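Local coordinates for protein AP endonuclease, family 2 (Brucella melitensis biovar Abortus, PDB 3NGF) that binds manganese in a TIM barrel and is probably a hydroxypyruvate isomerase, although it carries the name of the family 2 AP endonucleases, at residues V23-R28 with Y46-D51; N68-D73 with R92-I97; V163-A168 with Y187-M192. All coordinates share one frame; numbering follows the deposited sequence.

Contact 1 of 3, residues V23-R28 with Y46-D51; sequences VPFLER and YDFDAD
Phe25 and Phe48 bring their rings together on the outer part of a TIM barrel, where the first turn of helix 25-34 faces the loop leading into helix 50-59. This aromatic pair carries most of the contact. The ring centroids are 4.8 Å apart and the planes are inclined by 35°, so the rings meet obliquely. CD2 of Phe25 lies over one face of the Phe48 ring, displaced toward its rim, and comes to 3.4 Å from Phe48 CE1. With CG anti to the backbone N (chi1 179°), the Phe25 ring is carried off the helix start toward the loop, and even its CB is only 3.9 Å from Phe48 CZ.

The aliphatic share comes from Leu26, which runs past Phe48 in the opposite direction. It approaches the same side of that ring obliquely, near atoms CD2 and CE2, with Leu26 CD2 4.0 Å from Phe48 CD2. Ile53 of helix 50-59 also touches Phe48, while Phe42 and Phe29 pack edge-to-face with Phe25, extending the apolar cluster.

No hydrogen bond crosses the contact; the polar groups instead fix each segment's own shape. Arg28 grips Val23 O side-on, through NE at 2.8 Å and NH2 at 3.0 Å, with the oxygen in the guanidinium plane, and its NH1 reaches Leu16 O. On the other segment Asp49 is the N-cap of helix 50-59: its OD1 accepts from Asp51 N at 3.0 Å, the donor approaching from 72° out of the carboxylate plane.

Contact 2 of 3, residues N68-D73 with R92-I97; sequences NMPPGD and RDNVDI
Pro70 and Asn94 run antiparallel, the pyrrolidine ring of the one lying along the side chain of the other. Pro70 CB sits over the flat of the Asn94 amide, 3.6 Å from Asn94 CG and about equally far from OD1 and ND2, so the amide is met on its face. One step along the ring, Pro70 CG rests 3.8 Å from Asn94 CB. At the end nearer the helix backbone, Pro70 CD approaches Asn94 O to 3.5 Å. Asn94 is turned with CG anti to its carbonyl carbon (chi1 -77°), which lays the amide alongside the proline.

The amide nitrogen does not bond directly to the loop. A water bridges the two segments, donating to Pro70 O at 2.7 Å and accepting a weak bond from Asn94 ND2 at 3.3 Å. No direct hydrogen bond links the segments, so the direct contact is made by packing, with the water as a weak supplement.

Flanking Pro70 are two apolar contacts. Met69, extended beyond CG (chi2 -171°), runs alongside Val95 in the same sense; its SD is 4.0 Å from Val95 CG2. Ile97 offers CG2 to Pro70 CG at 4.2 Å, at the more exposed margin.

Within the TIM barrel, the contact folds the loop leaving strand 63-68 back onto helix 88-104, the helix that follows it in the same beta-alpha unit. The Met69 side chain also touches Phe91 and Ala98 of that helix and Leu140 of helix 122-140, while backbone hydrogen bonding joins Met69 to His111 at the end of the neighbouring strand 109-111.

Contact 3 of 3, residues V163-A168 with Y187-M192; sequences VHQLEA and YHAQIM
The imidazole of His164 turns an edge toward Met192, whose carbonyl O lies near the ring plane, 3.7 Å from His164 CE1. In this TIM barrel the contact joins the start of helix 165-175 to helix 186-192, the short helix that directly follows strand 180-185. The methyl CE of Met192 instead stands above the imidazole plane, out beyond the rim, 3.7 Å from His164 CE1, the two side chains crossing at about a right angle. His164 ND1 has its own partner, Asp193 OD1, and the other oxygen of that carboxylate accepts from Gln165 N; Asp193 thus fixes both the ring and the start of helix 165-175, where His164 occupies the N-cap position. Within helix 186-192 itself, one face of the Tyr187 ring takes Ile191 CD1.

Met192 gives more of its surface to the opposite segment than any other residue here. Its chain bends at chi2 (-53°) and again at chi3 (-58°), which folds CE back toward both Val163 and His164. Met192 CG is packed tightly against a backbone oxygen, 3.2 Å from Val163 O, and Val163 CG2 is 4.0 Å from Met192 CE.

Farther along, Gln165 is bent at chi2 and lays its amide beside Ala189, with NE2 3.8 Å from Ala189 CB. The buried side chain of Gln165 is about 9 Å from the manganese ion, which is bound by Glu150, Asp185, Gln211 and Glu247, so the contact borders the metal site without supplying a ligand. A water joins the segments: it accepts from Gln165 NE2 at 3.0 Å and donates to Val163 O at 3.1 Å, with a further weak bond to His188 O.

The three contacts follow one another along the chain, each closing before the next opens, and all lie in the layer of loops and helices around a closed parallel barrel of eight strands. Contacts 1 and 2, with centres 18 Å apart, adjoin: Tyr46 OH reaches Asn68 O at 2.7 Å in a probable hydrogen bond, and the Tyr46 ring packs on Ile97, so successive beta-alpha units are linked. Contact 3 is separate, its centre 24 Å from that of contact 2 and 30 Å from that of contact 1, across the chain's centre from the latter. It is the one beside the manganese site; contact 1 lies away from it.

Contact 1 of 3, residues V23-R28 with Y46-D51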
ATOM      1  N   VAL A  23       8.352  -0.408  19.902  1.00 15.85           N
ATOM      2  CA  VAL A  23       9.086   0.850  20.061  1.00 15.40           C
ATOM      3  C   VAL A  23       8.362   1.978  19.318  1.00 14.68           C
ATOM      4  O   VAL A  23       7.544   1.703  18.431  1.00 14.43           O
ATOM      5  CB  VAL A  23      10.564   0.726  19.597  1.00 14.41           C
ATOM      6  CG1 VAL A  23      11.298  -0.358  20.421  1.00 16.09           C
ATOM      7  CG2 VAL A  23      10.670   0.456  18.090  1.00 13.39           C
ATOM      8  N   PRO A  24       8.657   3.248  19.672  1.00 15.31           N
ATOM      9  CA  PRO A  24       8.074   4.382  18.939  1.00 14.87           C
ATOM     10  C   PRO A  24       8.547   4.414  17.483  1.00 13.48           C
ATOM     11  O   PRO A  24       9.569   3.825  17.138  1.00 11.69           O
ATOM     12  CB  PRO A  24       8.585   5.616  19.713  1.00 15.76           C
ATOM     13  CG  PRO A  24       9.121   5.109  21.006  1.00 17.59           C
ATOM     14  CD  PRO A  24       9.596   3.710  20.712  1.00 15.88           C
ATOM     15  N   PHE A  25       7.783   5.100  16.645  1.00 12.59           N
ATOM     16  CA  PHE A  25       7.945   5.075  15.199  1.00 11.17           C
ATOM     17  C   PHE A  25       9.379   5.291  14.713  1.00 11.02           C
ATOM     18  O   PHE A  25       9.901   4.500  13.927  1.00 11.18           O
ATOM     19  CB  PHE A  25       7.022   6.127  14.588  1.00 11.36           C
ATOM     20  CG  PHE A  25       7.108   6.231  13.071  1.00 10.17           C
ATOM     21  CD1 PHE A  25       6.637   5.216  12.251  1.00 13.41           C
ATOM     22  CD2 PHE A  25       7.634   7.371  12.478  1.00 13.97           C
ATOM     23  CE1 PHE A  25       6.706   5.325  10.870  1.00 11.36           C
ATOM     24  CE2 PHE A  25       7.704   7.483  11.107  1.00 11.12           C
ATOM     25  CZ  PHE A  25       7.237   6.440  10.299  1.00 11.24           C
ATOM     26  N   LEU A  26      10.037   6.326  15.211  1.00 10.96           N
ATOM     27  CA  LEU A  26      11.381   6.633  14.701  1.00 11.66           C
ATOM     28  C   LEU A  26      12.403   5.517  14.975  1.00 11.94           C
ATOM     29  O   LEU A  26      13.348   5.343  14.193  1.00 12.84           O
ATOM     30  CB  LEU A  26      11.870   7.974  15.198  1.00 12.18           C
ATOM     31  CG  LEU A  26      11.106   9.202  14.668  1.00 11.41           C
ATOM     32  CD1 LEU A  26      11.718  10.490  15.182  1.00  8.82           C
ATOM     33  CD2 LEU A  26      11.086   9.240  13.123  1.00 10.36           C
ATOM     34  N   GLU A  27      12.197   4.774  16.057  0.50 12.59           N
ATOM     35  CA  GLU A  27      13.080   3.674  16.437  0.50 13.11           C
ATOM     36  C   GLU A  27      12.871   2.416  15.562  0.50 12.77           C
ATOM     37  O   GLU A  27      13.712   1.504  15.565  0.50 13.13           O
ATOM     38  CB  GLU A  27      12.883   3.343  17.933  0.50 14.28           C
ATOM     39  CG  GLU A  27      13.537   4.369  18.890  0.50 15.44           C
ATOM     40  CD  GLU A  27      13.165   4.212  20.361  0.50 17.39           C
ATOM     41  OE1 GLU A  27      13.010   5.259  21.050  0.50 13.74           O
ATOM     42  OE2 GLU A  27      13.030   3.053  20.825  0.50 17.96           O
ATOM     43  N   ARG A  28      11.771   2.374  14.807  1.00 12.43           N
ATOM     44  CA  ARG A  28      11.400   1.180  14.017  1.00 11.78           C
ATOM     45  C   ARG A  28      12.297   0.967  12.800  1.00 11.54           C
ATOM     46  O   ARG A  28      12.476  -0.160  12.346  1.00 12.98           O
ATOM     47  CB  ARG A  28       9.914   1.234  13.599  1.00 11.33           C
ATOM     48  CG  ARG A  28       9.009   1.325  14.839  1.00 11.51           C
ATOM     49  CD  ARG A  28       7.515   1.322  14.536  1.00 11.41           C
ATOM     50  NE  ARG A  28       6.785   1.688  15.739  1.00 10.54           N
ATOM     51  CZ  ARG A  28       5.598   2.261  15.775  1.00 11.01           C
ATOM     52  NH1 ARG A  28       4.915   2.485  14.641  1.00 11.98           N
ATOM     53  NH2 ARG A  28       5.062   2.557  16.951  1.00 11.56           N
ATOM     54  N   TYR A  46       3.159  12.211   7.873  1.00 15.50           N
ATOM     55  CA  TYR A  46       2.900  13.651   7.887  1.00 15.64           C
ATOM     56  C   TYR A  46       3.039  14.300   9.260  1.00 17.48           C
ATOM     57  O   TYR A  46       3.131  15.533   9.334  1.00 17.92           O
ATOM     58  CB  TYR A  46       1.537  13.974   7.235  1.00 16.02           C
ATOM     59  CG  TYR A  46       1.461  13.365   5.852  1.00 14.45           C
ATOM     60  CD1 TYR A  46       2.291  13.814   4.839  1.00 13.40           C
ATOM     61  CD2 TYR A  46       0.638  12.291   5.580  1.00 11.20           C
ATOM     62  CE1 TYR A  46       2.288  13.253   3.611  1.00 12.02           C
ATOM     63  CE2 TYR A  46       0.621  11.719   4.339  1.00 10.31           C
ATOM     64  CZ  TYR A  46       1.462  12.181   3.354  1.00 12.80           C
ATOM     65  OH  TYR A  46       1.469  11.610   2.095  1.00 14.11           O
ATOM     66  N   ASP A  47       3.053  13.494  10.335  1.00 18.07           N
ATOM     67  CA  ASP A  47       3.287  14.026  11.688  1.00 20.26           C
ATOM     68  C   ASP A  47       4.777  14.121  12.031  1.00 19.87           C
ATOM     69  O   ASP A  47       5.123  14.528  13.150  1.00 19.38           O
ATOM     70  CB  ASP A  47       2.533  13.217  12.760  1.00 21.66           C
ATOM     71  CG  ASP A  47       2.250  14.036  14.053  1.00 27.55           C
ATOM     72  OD1 ASP A  47       1.855  15.241  13.983  1.00 28.14           O
ATOM     73  OD2 ASP A  47       2.408  13.457  15.158  1.00 32.30           O
ATOM     74  N   PHE A  48       5.640  13.785  11.070  1.00 18.53           N
ATOM     75  CA  PHE A  48       7.097  13.882  11.212  1.00 18.84           C
ATOM     76  C   PHE A  48       7.715  14.739  10.103  1.00 18.31           C
ATOM     77  O   PHE A  48       7.160  14.837   9.000  1.00 19.57           O
ATOM     78  CB  PHE A  48       7.708  12.465  11.231  1.00 17.64           C
ATOM     79  CG  PHE A  48       7.188  11.585  12.346  1.00 17.95           C
ATOM     80  CD1 PHE A  48       6.030  10.816  12.176  1.00 17.19           C
ATOM     81  CD2 PHE A  48       7.862  11.517  13.570  1.00 16.28           C
ATOM     82  CE1 PHE A  48       5.555  10.012  13.210  1.00 16.90           C
ATOM     83  CE2 PHE A  48       7.410  10.726  14.601  1.00 18.87           C
ATOM     84  CZ  PHE A  48       6.248   9.965  14.442  1.00 17.64           C
ATOM     85  N   ASP A  49       8.848  15.379  10.405  1.00 18.03           N
ATOM     86  CA  ASP A  49       9.648  16.166   9.446  1.00 18.00           C
ATOM     87  C   ASP A  49      10.188  15.215   8.356  1.00 16.09           C
ATOM     88  O   ASP A  49      10.818  14.199   8.655  1.00 15.14           O
ATOM     89  CB  ASP A  49      10.796  16.875  10.189  1.00 18.88           C
ATOM     90  CG  ASP A  49      11.769  17.671   9.274  1.00 21.08           C
ATOM     91  OD1 ASP A  49      11.520  17.885   8.058  1.00 27.76           O
ATOM     92  OD2 ASP A  49      12.807  18.122   9.803  1.00 24.59           O
ATOM     93  N   ALA A  50       9.939  15.557   7.091  1.00 15.20           N
ATOM     94  CA  ALA A  50      10.463  14.758   5.983  1.00 14.51           C
ATOM     95  C   ALA A  50      11.979  14.560   6.076  1.00 13.05           C
ATOM     96  O   ALA A  50      12.467  13.476   5.753  1.00 11.90           O
ATOM     97  CB  ALA A  50      10.105  15.380   4.628  1.00 14.30           C
ATOM     98  N   ASP A  51      12.709  15.606   6.469  1.00 12.57           N
ATOM     99  CA  ASP A  51      14.161  15.510   6.560  1.00 12.77           C
ATOM    100  C   ASP A  51      14.599  14.427   7.585  1.00 11.13           C
ATOM    101  O   ASP A  51      15.635  13.772   7.408  1.00 11.17           O
ATOM    102  CB  ASP A  51      14.793  16.841   6.962  1.00 14.16           C
ATOM    103  CG  ASP A  51      14.812  17.886   5.848  1.00 17.52           C
ATOM    104  OD1 ASP A  51      14.359  17.628   4.707  1.00 18.19           O
ATOM    105  OD2 ASP A  51      15.347  18.988   6.155  1.00 20.72           O
TER

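Contact 2 of 3, residues N68-D73 with R92-I97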
ATOM      1  N   ASN A  68       1.084   6.457   1.997  1.00  8.80           N
ATOM      2  CA  ASN A  68      -0.211   6.969   1.531  1.00  9.63           C
ATOM      3  C   ASN A  68      -0.226   8.474   1.458  1.00 10.15           C
ATOM      4  O   ASN A  68       0.414   9.163   2.260  1.00 10.57           O
ATOM      5  CB  ASN A  68      -1.340   6.551   2.467  1.00  8.96           C
ATOM      6  CG  ASN A  68      -1.522   5.071   2.569  1.00 12.34           C
ATOM      7  OD1 ASN A  68      -0.810   4.295   1.951  1.00 13.80           O
ATOM      8  ND2 ASN A  68      -2.511   4.656   3.385  1.00 13.80           N
ATOM      9  N   MET A  69      -1.021   8.999   0.532  1.00 10.60           N
ATOM     10  CA  MET A  69      -1.341  10.419   0.536  1.00 10.72           C
ATOM     11  C   MET A  69      -2.192  10.773   1.781  1.00 11.04           C
ATOM     12  O   MET A  69      -2.798   9.886   2.392  1.00 10.37           O
ATOM     13  CB  MET A  69      -2.078  10.782  -0.755  1.00 11.97           C
ATOM     14  CG  MET A  69      -1.305  10.440  -2.025  1.00 11.13           C
ATOM     15  SD  MET A  69      -2.107  11.119  -3.464  1.00 13.95           S
ATOM     16  CE  MET A  69      -0.862  10.838  -4.740  1.00 14.44           C
ATOM     17  N   PRO A  70      -2.251  12.060   2.159  1.00 11.06           N
ATOM     18  CA  PRO A  70      -3.047  12.432   3.342  1.00 12.12           C
ATOM     19  C   PRO A  70      -4.491  11.908   3.211  1.00 12.25           C
ATOM     20  O   PRO A  70      -5.088  11.990   2.123  1.00 13.66           O
ATOM     21  CB  PRO A  70      -2.992  13.956   3.335  1.00 12.06           C
ATOM     22  CG  PRO A  70      -1.731  14.292   2.626  1.00 12.78           C
ATOM     23  CD  PRO A  70      -1.508  13.208   1.609  1.00 11.05           C
ATOM     24  N   PRO A  71      -5.050  11.359   4.292  1.00 13.24           N
ATOM     25  CA  PRO A  71      -6.365  10.706   4.229  1.00 13.52           C
ATOM     26  C   PRO A  71      -7.585  11.579   4.572  1.00 14.18           C
ATOM     27  O   PRO A  71      -8.722  11.100   4.494  1.00 13.09           O
ATOM     28  CB  PRO A  71      -6.219   9.643   5.294  1.00 13.71           C
ATOM     29  CG  PRO A  71      -5.428  10.311   6.328  1.00 14.59           C
ATOM     30  CD  PRO A  71      -4.431  11.168   5.611  1.00 12.94           C
ATOM     31  N   GLY A  72      -7.347  12.831   4.944  1.00 15.11           N
ATOM     32  CA  GLY A  72      -8.388  13.677   5.553  1.00 17.19           C
ATOM     33  C   GLY A  72      -8.357  13.539   7.068  1.00 18.59           C
ATOM     34  O   GLY A  72      -7.306  13.289   7.641  1.00 19.10           O
ATOM     35  N   ASP A  73      -9.506  13.683   7.711  1.00 20.55           N
ATOM     36  CA  ASP A  73      -9.604  13.639   9.173  1.00 22.46           C
ATOM     37  C   ASP A  73      -9.766  12.190   9.656  1.00 22.50           C
ATOM     38  O   ASP A  73     -10.882  11.718   9.827  1.00 22.73           O
ATOM     39  CB  ASP A  73     -10.800  14.490   9.622  1.00 23.09           C
ATOM     40  CG  ASP A  73     -10.855  14.727  11.120  1.00 26.90           C
ATOM     41  OD1 ASP A  73     -10.081  14.112  11.895  1.00 26.35           O
ATOM     42  OD2 ASP A  73     -11.709  15.559  11.521  1.00 30.07           O
ATOM     43  N   ARG A  92      -6.199  17.658  -4.400  1.00 11.40           N
ATOM     44  CA  ARG A  92      -5.102  18.255  -5.175  1.00 12.23           C
ATOM     45  C   ARG A  92      -4.027  18.877  -4.291  1.00 13.26           C
ATOM     46  O   ARG A  92      -2.817  18.650  -4.501  1.00 13.98           O
ATOM     47  CB  ARG A  92      -5.626  19.288  -6.166  1.00 12.67           C
ATOM     48  CG  ARG A  92      -6.471  18.645  -7.275  1.00 13.51           C
ATOM     49  CD  ARG A  92      -7.177  19.678  -8.199  1.00 14.67           C
ATOM     50  NE  ARG A  92      -7.756  18.950  -9.320  1.00 14.55           N
ATOM     51  CZ  ARG A  92      -7.593  19.217 -10.606  1.00 13.16           C
ATOM     52  NH1 ARG A  92      -6.926  20.301 -11.016  1.00 14.60           N
ATOM     53  NH2 ARG A  92      -8.141  18.399 -11.497  1.00 15.93           N
ATOM     54  N   ASP A  93      -4.459  19.606  -3.279  1.00 13.73           N
ATOM     55  CA  ASP A  93      -3.521  20.170  -2.320  1.00 15.02           C
ATOM     56  C   ASP A  93      -2.765  19.068  -1.566  1.00 13.86           C
ATOM     57  O   ASP A  93      -1.580  19.198  -1.285  1.00 14.56           O
ATOM     58  CB  ASP A  93      -4.232  21.101  -1.342  1.00 15.58           C
ATOM     59  CG  ASP A  93      -4.765  22.341  -2.005  1.00 18.03           C
ATOM     60  OD1 ASP A  93      -4.328  22.681  -3.132  1.00 20.35           O
ATOM     61  OD2 ASP A  93      -5.617  22.984  -1.375  1.00 19.41           O
ATOM     62  N   ASN A  94      -3.445  17.967  -1.278  1.00 13.26           N
ATOM     63  CA  ASN A  94      -2.815  16.822  -0.585  1.00 12.28           C
ATOM     64  C   ASN A  94      -1.798  16.095  -1.461  1.00 12.47           C
ATOM     65  O   ASN A  94      -0.825  15.491  -0.966  1.00 11.20           O
ATOM     66  CB  ASN A  94      -3.905  15.871  -0.090  1.00 11.88           C
ATOM     67  CG  ASN A  94      -4.617  16.389   1.168  1.00 11.90           C
ATOM     68  OD1 ASN A  94      -4.119  17.275   1.865  1.00 14.94           O
ATOM     69  ND2 ASN A  94      -5.765  15.780   1.493  1.00 11.94           N
ATOM     70  N   VAL A  95      -1.970  16.162  -2.775  1.00 12.80           N
ATOM     71  CA  VAL A  95      -0.969  15.614  -3.675  1.00 13.85           C
ATOM     72  C   VAL A  95       0.365  16.340  -3.551  1.00 14.48           C
ATOM     73  O   VAL A  95       1.414  15.693  -3.577  1.00 13.49           O
ATOM     74  CB  VAL A  95      -1.441  15.604  -5.146  1.00 13.85           C
ATOM     75  CG1 VAL A  95      -0.279  15.150  -6.111  1.00 15.81           C
ATOM     76  CG2 VAL A  95      -2.631  14.691  -5.280  1.00 14.96           C
ATOM     77  N   ASP A  96       0.316  17.668  -3.428  0.50 15.19           N
ATOM     78  CA  ASP A  96       1.522  18.483  -3.239  0.50 15.82           C
ATOM     79  C   ASP A  96       2.292  18.053  -1.995  0.50 15.33           C
ATOM     80  O   ASP A  96       3.518  17.916  -2.025  0.50 14.99           O
ATOM     81  CB  ASP A  96       1.168  19.973  -3.125  0.50 17.36           C
ATOM     82  CG  ASP A  96       0.680  20.567  -4.437  0.50 18.25           C
ATOM     83  OD1 ASP A  96       1.174  20.154  -5.499  0.50 19.15           O
ATOM     84  OD2 ASP A  96      -0.201  21.458  -4.411  0.50 22.29           O
ATOM     85  N   ILE A  97       1.551  17.843  -0.912  1.00 14.50           N
ATOM     86  CA  ILE A  97       2.098  17.458   0.367  1.00 13.63           C
ATOM     87  C   ILE A  97       2.734  16.075   0.255  1.00 12.69           C
ATOM     88  O   ILE A  97       3.882  15.885   0.656  1.00 11.50           O
ATOM     89  CB  ILE A  97       1.002  17.438   1.464  1.00 14.15           C
ATOM     90  CG1 ILE A  97       0.476  18.857   1.742  1.00 16.06           C
ATOM     91  CG2 ILE A  97       1.554  16.848   2.773  1.00 12.87           C
ATOM     92  CD1 ILE A  97      -0.669  18.889   2.764  1.00 18.16           C
TER
HETATM   93  O   HOH W   1      -5.856  12.965  -0.230  1.00 11.26           O

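Contact 3 of 3, residues V163-A168 with Y187-M192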
ATOM      1  N   VAL A 163     -13.408  -2.422  -3.233  1.00 12.92           N
ATOM      2  CA  VAL A 163     -13.126  -3.651  -2.467  1.00 12.60           C
ATOM      3  C   VAL A 163     -12.965  -4.898  -3.358  1.00 13.40           C
ATOM      4  O   VAL A 163     -12.922  -6.035  -2.844  1.00 14.34           O
ATOM      5  CB  VAL A 163     -14.219  -3.875  -1.369  1.00 14.65           C
ATOM      6  CG1 VAL A 163     -14.239  -2.711  -0.385  1.00 14.04           C
ATOM      7  CG2 VAL A 163     -15.610  -4.049  -1.966  1.00 14.31           C
ATOM      8  N   HIS A 164     -12.895  -4.718  -4.685  1.00 13.47           N
ATOM      9  CA  HIS A 164     -12.685  -5.846  -5.609  1.00 13.24           C
ATOM     10  C   HIS A 164     -11.555  -5.563  -6.584  1.00 11.93           C
ATOM     11  O   HIS A 164     -11.449  -4.443  -7.137  1.00 11.48           O
ATOM     12  CB  HIS A 164     -13.969  -6.207  -6.358  1.00 13.32           C
ATOM     13  CG  HIS A 164     -15.031  -6.779  -5.477  1.00 14.83           C
ATOM     14  ND1 HIS A 164     -14.991  -8.081  -5.032  1.00 14.60           N
ATOM     15  CD2 HIS A 164     -16.156  -6.235  -4.963  1.00 16.44           C
ATOM     16  CE1 HIS A 164     -16.039  -8.312  -4.260  1.00 18.53           C
ATOM     17  NE2 HIS A 164     -16.763  -7.208  -4.202  1.00 18.33           N
ATOM     18  N   GLN A 165     -10.702  -6.567  -6.789  1.00 11.47           N
ATOM     19  CA  GLN A 165      -9.470  -6.381  -7.598  1.00 11.18           C
ATOM     20  C   GLN A 165      -9.688  -6.075  -9.077  1.00 12.02           C
ATOM     21  O   GLN A 165      -9.120  -5.111  -9.591  1.00 10.65           O
ATOM     22  CB  GLN A 165      -8.527  -7.592  -7.462  1.00 11.73           C
ATOM     23  CG  GLN A 165      -8.100  -7.909  -6.057  1.00 11.78           C
ATOM     24  CD  GLN A 165      -7.240  -6.813  -5.428  1.00 10.72           C
ATOM     25  OE1 GLN A 165      -6.475  -6.121  -6.121  1.00 11.18           O
ATOM     26  NE2 GLN A 165      -7.337  -6.680  -4.108  1.00 10.43           N
ATOM     27  N   LEU A 166     -10.453  -6.901  -9.788  1.00 11.90           N
ATOM     28  CA  LEU A 166     -10.627  -6.673 -11.222  1.00 12.55           C
ATOM     29  C   LEU A 166     -11.473  -5.414 -11.479  1.00 13.24           C
ATOM     30  O   LEU A 166     -11.316  -4.749 -12.512  1.00 14.20           O
ATOM     31  CB  LEU A 166     -11.226  -7.906 -11.910  1.00 13.97           C
ATOM     32  CG  LEU A 166     -10.362  -9.171 -11.917  1.00 14.27           C
ATOM     33  CD1 LEU A 166     -11.092 -10.261 -12.693  1.00 16.49           C
ATOM     34  CD2 LEU A 166      -9.011  -8.910 -12.536  1.00 14.24           C
ATOM     35  N   GLU A 167     -12.346  -5.067 -10.540  1.00 14.06           N
ATOM     36  CA  GLU A 167     -13.101  -3.817 -10.637  1.00 14.59           C
ATOM     37  C   GLU A 167     -12.113  -2.645 -10.593  1.00 13.37           C
ATOM     38  O   GLU A 167     -12.269  -1.661 -11.329  1.00 13.87           O
ATOM     39  CB  GLU A 167     -14.085  -3.711  -9.489  1.00 15.21           C
ATOM     40  CG  GLU A 167     -14.879  -2.430  -9.469  1.00 17.10           C
ATOM     41  CD  GLU A 167     -15.913  -2.381  -8.355  1.00 21.58           C
ATOM     42  OE1 GLU A 167     -15.947  -3.296  -7.488  1.00 21.34           O
ATOM     43  OE2 GLU A 167     -16.706  -1.408  -8.360  1.00 25.94           O
ATOM     44  N   ALA A 168     -11.099  -2.755  -9.737  1.00 12.66           N
ATOM     45  CA  ALA A 168     -10.077  -1.703  -9.630  1.00 11.67           C
ATOM     46  C   ALA A 168      -9.252  -1.621 -10.916  1.00 11.87           C
ATOM     47  O   ALA A 168      -8.911  -0.519 -11.383  1.00 11.89           O
ATOM     48  CB  ALA A 168      -9.151  -1.924  -8.405  1.00 11.49           C
ATOM     49  N   TYR A 187      -4.188 -10.225   1.422  1.00 10.61           N
ATOM     50  CA  TYR A 187      -5.118 -10.387   2.544  1.00 11.25           C
ATOM     51  C   TYR A 187      -6.534  -9.912   2.105  1.00 11.31           C
ATOM     52  O   TYR A 187      -7.540 -10.640   2.263  1.00 10.94           O
ATOM     53  CB  TYR A 187      -4.578  -9.603   3.767  1.00 11.77           C
ATOM     54  CG  TYR A 187      -5.547  -9.453   4.913  1.00 12.97           C
ATOM     55  CD1 TYR A 187      -5.698 -10.449   5.863  1.00 12.79           C
ATOM     56  CD2 TYR A 187      -6.300  -8.297   5.056  1.00 12.68           C
ATOM     57  CE1 TYR A 187      -6.616 -10.318   6.919  1.00 14.57           C
ATOM     58  CE2 TYR A 187      -7.186  -8.142   6.108  1.00 14.72           C
ATOM     59  CZ  TYR A 187      -7.362  -9.152   7.017  1.00 14.67           C
ATOM     60  OH  TYR A 187      -8.260  -8.967   8.049  1.00 14.37           O
ATOM     61  N   HIS A 188      -6.605  -8.713   1.547  1.00 10.31           N
ATOM     62  CA  HIS A 188      -7.891  -8.194   1.087  1.00 10.66           C
ATOM     63  C   HIS A 188      -8.437  -9.007  -0.105  1.00 10.17           C
ATOM     64  O   HIS A 188      -9.626  -9.245  -0.188  1.00 10.45           O
ATOM     65  CB  HIS A 188      -7.753  -6.714   0.708  1.00 10.53           C
ATOM     66  CG  HIS A 188      -7.421  -5.808   1.858  1.00 11.23           C
ATOM     67  ND1 HIS A 188      -8.105  -5.828   3.055  1.00 12.02           N
ATOM     68  CD2 HIS A 188      -6.535  -4.791   1.950  1.00 10.68           C
ATOM     69  CE1 HIS A 188      -7.628  -4.876   3.842  1.00 14.15           C
ATOM     70  NE2 HIS A 188      -6.655  -4.252   3.201  1.00 12.13           N
ATOM     71  N   ALA A 189      -7.557  -9.413  -1.022  1.00 10.49           N
ATOM     72  CA  ALA A 189      -7.946 -10.140  -2.235  1.00 10.21           C
ATOM     73  C   ALA A 189      -8.513 -11.504  -1.854  1.00 10.76           C
ATOM     74  O   ALA A 189      -9.503 -11.951  -2.433  1.00 11.25           O
ATOM     75  CB  ALA A 189      -6.762 -10.320  -3.158  1.00 10.18           C
ATOM     76  N   GLN A 190      -7.902 -12.151  -0.864  1.00 11.12           N
ATOM     77  CA  GLN A 190      -8.420 -13.460  -0.421  1.00 11.02           C
ATOM     78  C   GLN A 190      -9.795 -13.391   0.266  1.00 12.03           C
ATOM     79  O   GLN A 190     -10.617 -14.315   0.119  1.00 12.82           O
ATOM     80  CB  GLN A 190      -7.371 -14.138   0.470  1.00 11.39           C
ATOM     81  CG  GLN A 190      -7.770 -15.471   1.095  1.00 10.14           C
ATOM     82  CD  GLN A 190      -8.253 -16.498   0.085  1.00 10.92           C
ATOM     83  OE1 GLN A 190      -8.035 -16.370  -1.132  1.00 11.69           O
ATOM     84  NE2 GLN A 190      -8.924 -17.538   0.589  1.00 10.64           N
ATOM     85  N   ILE A 191     -10.031 -12.332   1.039  1.00 11.82           N
ATOM     86  CA  ILE A 191     -11.280 -12.124   1.758  1.00 11.95           C
ATOM     87  C   ILE A 191     -12.426 -11.798   0.788  1.00 12.24           C
ATOM     88  O   ILE A 191     -13.532 -12.321   0.949  1.00 12.40           O
ATOM     89  CB  ILE A 191     -11.136 -11.047   2.881  1.00 11.90           C
ATOM     90  CG1 ILE A 191     -10.226 -11.578   3.984  1.00 11.90           C
ATOM     91  CG2 ILE A 191     -12.470 -10.618   3.470  1.00 12.54           C
ATOM     92  CD1 ILE A 191      -9.724 -10.514   4.955  1.00 13.78           C
ATOM     93  N   MET A 192     -12.156 -10.952  -0.208  1.00 11.60           N
ATOM     94  CA  MET A 192     -13.212 -10.462  -1.115  1.00 12.16           C
ATOM     95  C   MET A 192     -13.402 -11.264  -2.406  1.00 12.58           C
ATOM     96  O   MET A 192     -14.544 -11.386  -2.902  1.00 14.30           O
ATOM     97  CB  MET A 192     -12.924  -9.004  -1.486  1.00 12.40           C
ATOM     98  CG  MET A 192     -12.958  -8.049  -0.310  1.00 12.26           C
ATOM     99  SD  MET A 192     -14.472  -8.143   0.649  1.00 13.39           S
ATOM    100  CE  MET A 192     -15.731  -7.772  -0.596  1.00 15.22           C
TER
HETATM  101  O   HOH W   2     -10.032  -7.127  -2.796  1.00 18.92           O